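PDB 3OKG: restriction endonuclease S subunits from Thermoanaerobacter tengcongensis, which probably recognises and binds specific DNA sequences as the specificity subunit of a type I methyltransferase, in which it works together with M polypeptides. Local coordinates for residues L22-C35 / V164-E176. Residues are numbered along the deposited sequence; the frame is centred on the assembly and turned at random.
Sequences LPPGWRWVRLGEVC and VYNTLIPLPPLEE
Pro172 lays its ring atoms CB and CG over one face of the flat Trp26 indole: CG sits 3.6 Å from the centroid of the indole's six-membered ring, only 4° off its normal, a textbook CH-pi contact. The opposite face of the indole is taken by CD of Pro23, so the ring is clamped between two prolines, while Pro170 CB reaches its edge. Trp28 uses Pro170 differently. Here Pro170 CB lies 4.2 Å from the centroid of the Trp28 six-membered ring, 18° off its normal, a second CH-pi contact, with Pro170 CA and Leu22 CD1 toward the rim of the same face. Trp28 CZ3 also comes within 3.3 Å of Pro170 N. A bond from Trp28 NE1 to the carbonyl of Tyr20 further fixes the ring's rotation.

Strands 27-30 and 168-171 pair antiparallel. Arg27 with Leu171 and Val29 with Ile169 each exchange two hydrogen bonds; the Ile169 N to Val29 O bond, at 2.8 Å, is nearly collinear with the acceptor carbonyl. Leu31 N to Thr167 O extends the bonding beyond strand 27-30, and Gly32 N then bonds to Tyr165 O of helix 161-165.

On the face bearing Val29, Ile169 and Leu171, aliphatic branches interlock. CG1 of Ile169, set between its own backbone N and carbonyl carbon (chi1 60°), comes within 3.5 Å of Val29 CG2. At the end of the same side chain, Ile169 CD1 lies 4.0 Å from Val34 CG2 and also meets Leu31 CD1, while Leu133 and Leu136 of helix 130-137 pack against Leu31 and Ile169, respectively.

Pro173 then occupies the N-cap position of helix 174-216, whose Ile180 touches both Trp26 and Pro172. The result is a two-stranded antiparallel ribbon within a type I DNA specificity domain, joining an N-terminal segment to the residues that lead into this long helix, much of which is predicted to form a coiled coil.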
loop_
_atom_site.group_PDB
_atom_site.type_symbol
_atom_site.label_atom_id
_atom_site.label_comp_id
_atom_site.label_asym_id
_atom_site.label_seq_id
_atom_site.Cartn_x
_atom_site.Cartn_y
_atom_site.Cartn_z
ATOM N N LEU A 22 16.466 -22.091 -22.236
ATOM C CA LEU A 22 15.029 -22.390 -22.261
ATOM C C LEU A 22 14.842 -23.887 -22.220
ATOM O O LEU A 22 15.773 -24.631 -22.580
ATOM C CB LEU A 22 14.420 -21.880 -23.566
ATOM C CG LEU A 22 14.573 -20.386 -23.817
ATOM C CD1 LEU A 22 13.945 -20.011 -25.144
ATOM C CD2 LEU A 22 13.961 -19.608 -22.676
ATOM N N PRO A 23 13.658 -24.340 -21.787
ATOM C CA PRO A 23 13.364 -25.778 -21.813
ATOM C C PRO A 23 13.487 -26.328 -23.220
ATOM O O PRO A 23 13.395 -25.579 -24.188
ATOM C CB PRO A 23 11.910 -25.852 -21.341
ATOM C CG PRO A 23 11.749 -24.636 -20.450
ATOM C CD PRO A 23 12.569 -23.567 -21.142
ATOM N N PRO A 24 13.712 -27.642 -23.331
ATOM C CA PRO A 24 13.769 -28.342 -24.619
ATOM C C PRO A 24 12.553 -27.991 -25.476
ATOM O O PRO A 24 11.428 -27.994 -24.979
ATOM C CB PRO A 24 13.665 -29.815 -24.208
ATOM C CG PRO A 24 14.195 -29.860 -22.825
ATOM C CD PRO A 24 13.808 -28.559 -22.183
ATOM N N GLY A 25 12.774 -27.695 -26.745
ATOM C CA GLY A 25 11.670 -27.450 -27.653
ATOM C C GLY A 25 11.267 -25.988 -27.770
ATOM O O GLY A 25 10.625 -25.604 -28.742
ATOM N N TRP A 26 11.618 -25.169 -26.780
ATOM C CA TRP A 26 11.398 -23.726 -26.912
ATOM C C TRP A 26 12.479 -23.127 -27.803
ATOM O O TRP A 26 13.543 -23.713 -27.969
ATOM C CB TRP A 26 11.487 -23.063 -25.556
ATOM C CG TRP A 26 10.466 -23.412 -24.541
ATOM C CD1 TRP A 26 9.824 -24.608 -24.361
ATOM C CD2 TRP A 26 10.036 -22.559 -23.488
ATOM N NE1 TRP A 26 9.001 -24.532 -23.271
ATOM C CE2 TRP A 26 9.119 -23.279 -22.713
ATOM C CE3 TRP A 26 10.330 -21.225 -23.139
ATOM C CZ2 TRP A 26 8.475 -22.725 -21.607
ATOM C CZ3 TRP A 26 9.703 -20.682 -22.018
ATOM C CH2 TRP A 26 8.784 -21.428 -21.270
ATOM N N ARG A 27 12.223 -21.954 -28.372
ATOM C CA ARG A 27 13.256 -21.258 -29.132
ATOM C C ARG A 27 13.241 -19.748 -28.900
ATOM O O ARG A 27 12.218 -19.176 -28.502
ATOM C CB ARG A 27 13.091 -21.549 -30.636
ATOM C CG ARG A 27 11.664 -21.369 -31.109
ATOM C CD ARG A 27 11.393 -22.030 -32.454
ATOM N NE ARG A 27 11.979 -21.211 -33.481
ATOM C CZ ARG A 27 11.301 -20.492 -34.362
ATOM N NH1 ARG A 27 9.975 -20.520 -34.395
ATOM N NH2 ARG A 27 11.974 -19.753 -35.224
ATOM N N TRP A 28 14.376 -19.107 -29.160
ATOM C CA TRP A 28 14.480 -17.647 -29.066
ATOM C C TRP A 28 14.237 -17.003 -30.427
ATOM O O TRP A 28 14.865 -17.394 -31.406
ATOM C CB TRP A 28 15.875 -17.233 -28.587
ATOM C CG TRP A 28 16.082 -17.371 -27.124
ATOM C CD1 TRP A 28 16.828 -18.338 -26.482
ATOM C CD2 TRP A 28 15.545 -16.529 -26.099
ATOM N NE1 TRP A 28 16.783 -18.138 -25.128
ATOM C CE2 TRP A 28 16.001 -17.035 -24.862
ATOM C CE3 TRP A 28 14.704 -15.399 -26.105
ATOM C CZ2 TRP A 28 15.650 -16.454 -23.640
ATOM C CZ3 TRP A 28 14.364 -14.813 -24.890
ATOM C CH2 TRP A 28 14.852 -15.339 -23.669
ATOM N N VAL A 29 13.339 -16.015 -30.479
ATOM C CA VAL A 29 13.090 -15.253 -31.701
ATOM C C VAL A 29 12.920 -13.770 -31.387
ATOM O O VAL A 29 12.680 -13.404 -30.239
ATOM C CB VAL A 29 11.802 -15.727 -32.380
ATOM C CG1 VAL A 29 11.933 -17.164 -32.743
ATOM C CG2 VAL A 29 10.557 -15.488 -31.449
ATOM N N ARG A 30 13.041 -12.909 -32.399
ATOM C CA ARG A 30 12.606 -11.525 -32.219
ATOM C C ARG A 30 11.073 -11.529 -32.254
ATOM O O ARG A 30 10.477 -12.305 -32.988
ATOM C CB ARG A 30 13.179 -10.609 -33.314
ATOM C CG ARG A 30 14.717 -10.322 -33.194
ATOM C CD ARG A 30 15.246 -9.507 -34.402
ATOM N NE ARG A 30 14.815 -10.139 -35.648
ATOM C CZ ARG A 30 15.369 -11.230 -36.168
ATOM N NH1 ARG A 30 16.423 -11.802 -35.592
ATOM N NH2 ARG A 30 14.871 -11.744 -37.285
ATOM N N LEU A 31 10.453 -10.658 -31.470
ATOM C CA LEU A 31 8.994 -10.599 -31.405
ATOM C C LEU A 31 8.435 -10.500 -32.828
ATOM O O LEU A 31 7.485 -11.197 -33.193
ATOM C CB LEU A 31 8.584 -9.375 -30.590
ATOM C CG LEU A 31 7.095 -9.070 -30.446
ATOM C CD1 LEU A 31 6.384 -10.284 -29.862
ATOM C CD2 LEU A 31 6.962 -7.828 -29.545
ATOM N N GLY A 32 9.028 -9.625 -33.629
ATOM C CA GLY A 32 8.551 -9.367 -34.983
ATOM C C GLY A 32 8.450 -10.619 -35.852
ATOM O O GLY A 32 7.647 -10.683 -36.782
ATOM N N GLU A 33 9.261 -11.626 -35.547
ATOM C CA GLU A 33 9.273 -12.844 -36.340
ATOM C C GLU A 33 7.972 -13.616 -36.206
ATOM O O GLU A 33 7.642 -14.421 -37.057
ATOM C CB GLU A 33 10.436 -13.758 -35.908
ATOM C CG GLU A 33 11.841 -13.212 -36.189
ATOM C CD GLU A 33 12.902 -14.284 -35.896
ATOM O OE1 GLU A 33 13.014 -15.230 -36.683
ATOM O OE2 GLU A 33 13.556 -14.214 -34.847
ATOM N N VAL A 34 7.255 -13.409 -35.106
ATOM C CA VAL A 34 5.964 -14.080 -34.931
ATOM C C VAL A 34 4.795 -13.073 -34.996
ATOM O O VAL A 34 3.704 -13.349 -34.521
ATOM C CB VAL A 34 5.944 -14.938 -33.637
ATOM C CG1 VAL A 34 7.062 -15.953 -33.673
ATOM C CG2 VAL A 34 6.075 -14.049 -32.392
ATOM N N CYS A 35 5.017 -11.937 -35.658
ATOM C CA CYS A 35 3.960 -10.951 -35.872
ATOM C C CYS A 35 3.588 -10.840 -37.347
ATOM O O CYS A 35 4.366 -11.226 -38.225
ATOM C CB CYS A 35 4.421 -9.565 -35.396
ATOM S SG CYS A 35 4.592 -9.444 -33.595
ATOM N N VAL A 164 10.443 -2.283 -30.526
ATOM C CA VAL A 164 9.658 -3.315 -29.841
ATOM C C VAL A 164 9.685 -4.640 -30.625
ATOM O O VAL A 164 9.924 -5.713 -30.056
ATOM C CB VAL A 164 8.214 -2.824 -29.599
ATOM C CG1 VAL A 164 7.350 -3.922 -28.909
ATOM C CG2 VAL A 164 8.218 -1.504 -28.765
ATOM N N TYR A 165 9.458 -4.575 -31.930
ATOM C CA TYR A 165 9.454 -5.791 -32.739
ATOM C C TYR A 165 10.823 -6.486 -32.687
ATOM O O TYR A 165 10.912 -7.690 -32.877
ATOM C CB TYR A 165 9.098 -5.511 -34.202
ATOM C CG TYR A 165 7.700 -4.971 -34.438
ATOM C CD1 TYR A 165 6.576 -5.582 -33.855
ATOM C CD2 TYR A 165 7.498 -3.893 -35.276
ATOM C CE1 TYR A 165 5.277 -5.085 -34.090
ATOM C CE2 TYR A 165 6.222 -3.406 -35.532
ATOM C CZ TYR A 165 5.113 -4.009 -34.941
ATOM O OH TYR A 165 3.849 -3.483 -35.184
ATOM N N ASN A 166 11.881 -5.728 -32.412
ATOM C CA ASN A 166 13.228 -6.303 -32.405
ATOM C C ASN A 166 13.610 -7.009 -31.116
ATOM O O ASN A 166 14.648 -7.684 -31.046
ATOM C CB ASN A 166 14.273 -5.218 -32.738
ATOM C CG ASN A 166 14.288 -4.880 -34.212
ATOM O OD1 ASN A 166 13.838 -5.677 -35.040
ATOM N ND2 ASN A 166 14.809 -3.694 -34.556
ATOM N N THR A 167 12.782 -6.869 -30.084
ATOM C CA THR A 167 13.138 -7.464 -28.802
ATOM C C THR A 167 13.122 -8.980 -28.926
ATOM O O THR A 167 12.371 -9.522 -29.731
ATOM C CB THR A 167 12.211 -6.989 -27.624
ATOM O OG1 THR A 167 10.859 -7.405 -27.862
ATOM C CG2 THR A 167 12.286 -5.452 -27.419
ATOM N N LEU A 168 13.954 -9.660 -28.135
ATOM C CA LEU A 168 13.976 -11.120 -28.107
ATOM C C LEU A 168 12.950 -11.686 -27.141
ATOM O O LEU A 168 12.804 -11.169 -26.042
ATOM C CB LEU A 168 15.354 -11.621 -27.634
ATOM C CG LEU A 168 16.505 -11.384 -28.598
ATOM C CD1 LEU A 168 17.822 -12.040 -28.052
ATOM C CD2 LEU A 168 16.136 -11.942 -29.965
ATOM N N ILE A 169 12.299 -12.787 -27.525
ATOM C CA ILE A 169 11.309 -13.434 -26.676
ATOM C C ILE A 169 11.504 -14.957 -26.695
ATOM O O ILE A 169 11.877 -15.507 -27.712
ATOM C CB ILE A 169 9.852 -13.120 -27.164
ATOM C CG1 ILE A 169 9.614 -13.617 -28.595
ATOM C CG2 ILE A 169 9.553 -11.609 -27.016
ATOM C CD1 ILE A 169 8.079 -13.918 -28.941
ATOM N N PRO A 170 11.240 -15.624 -25.561
ATOM C CA PRO A 170 11.282 -17.078 -25.505
ATOM C C PRO A 170 9.978 -17.610 -26.084
ATOM O O PRO A 170 8.894 -17.116 -25.737
ATOM C CB PRO A 170 11.308 -17.373 -24.004
ATOM C CG PRO A 170 10.786 -16.176 -23.340
ATOM C CD PRO A 170 10.657 -15.063 -24.340
ATOM N N LEU A 171 10.074 -18.610 -26.943
ATOM C CA LEU A 171 8.888 -19.101 -27.634
ATOM C C LEU A 171 8.670 -20.609 -27.469
ATOM O O LEU A 171 9.279 -21.395 -28.187
ATOM C CB LEU A 171 9.003 -18.745 -29.106
ATOM C CG LEU A 171 7.726 -18.974 -29.933
ATOM C CD1 LEU A 171 6.754 -17.863 -29.672
ATOM C CD2 LEU A 171 8.076 -19.005 -31.415
ATOM N N PRO A 172 7.816 -21.002 -26.524
ATOM C CA PRO A 172 7.427 -22.415 -26.411
ATOM C C PRO A 172 6.584 -22.836 -27.606
ATOM O O PRO A 172 6.137 -21.972 -28.375
ATOM C CB PRO A 172 6.527 -22.441 -25.180
ATOM C CG PRO A 172 6.677 -21.050 -24.519
ATOM C CD PRO A 172 7.006 -20.142 -25.646
ATOM N N PRO A 173 6.333 -24.146 -27.747
ATOM C CA PRO A 173 5.278 -24.596 -28.672
ATOM C C PRO A 173 3.952 -23.977 -28.301
ATOM O O PRO A 173 3.708 -23.652 -27.118
ATOM C CB PRO A 173 5.200 -26.115 -28.426
ATOM C CG PRO A 173 6.533 -26.485 -27.874
ATOM C CD PRO A 173 7.011 -25.269 -27.076
ATOM N N LEU A 174 3.059 -23.869 -29.286
ATOM C CA LEU A 174 1.726 -23.315 -29.057
ATOM C C LEU A 174 0.991 -23.948 -27.882
ATOM O O LEU A 174 0.393 -23.256 -27.061
ATOM C CB LEU A 174 0.894 -23.464 -30.336
ATOM C CG LEU A 174 1.368 -22.612 -31.528
ATOM C CD1 LEU A 174 0.627 -23.077 -32.805
ATOM C CD2 LEU A 174 1.057 -21.121 -31.271
ATOM N N GLU A 175 1.013 -25.275 -27.795
ATOM C CA GLU A 175 0.255 -25.939 -26.740
ATOM C C GLU A 175 0.757 -25.512 -25.345
ATOM O O GLU A 175 -0.043 -25.286 -24.419
ATOM C CB GLU A 175 0.372 -27.468 -26.887
ATOM C CG GLU A 175 -0.569 -28.233 -25.958
ATOM C CD GLU A 175 -0.563 -29.745 -26.224
ATOM O OE1 GLU A 175 0.405 -30.236 -26.841
ATOM O OE2 GLU A 175 -1.519 -30.431 -25.806
ATOM N N GLU A 176 2.077 -25.431 -25.196
ATOM C CA GLU A 176 2.661 -24.989 -23.924
ATOM C C GLU A 176 2.374 -23.499 -23.680
ATOM O O GLU A 176 2.169 -23.097 -22.551
ATOM C CB GLU A 176 4.169 -25.273 -23.894
ATOM C CG GLU A 176 4.884 -24.888 -22.563
ATOM C CD GLU A 176 4.426 -25.727 -21.365
ATOM O OE1 GLU A 176 3.785 -26.779 -21.564
ATOM O OE2 GLU A 176 4.688 -25.335 -20.214
#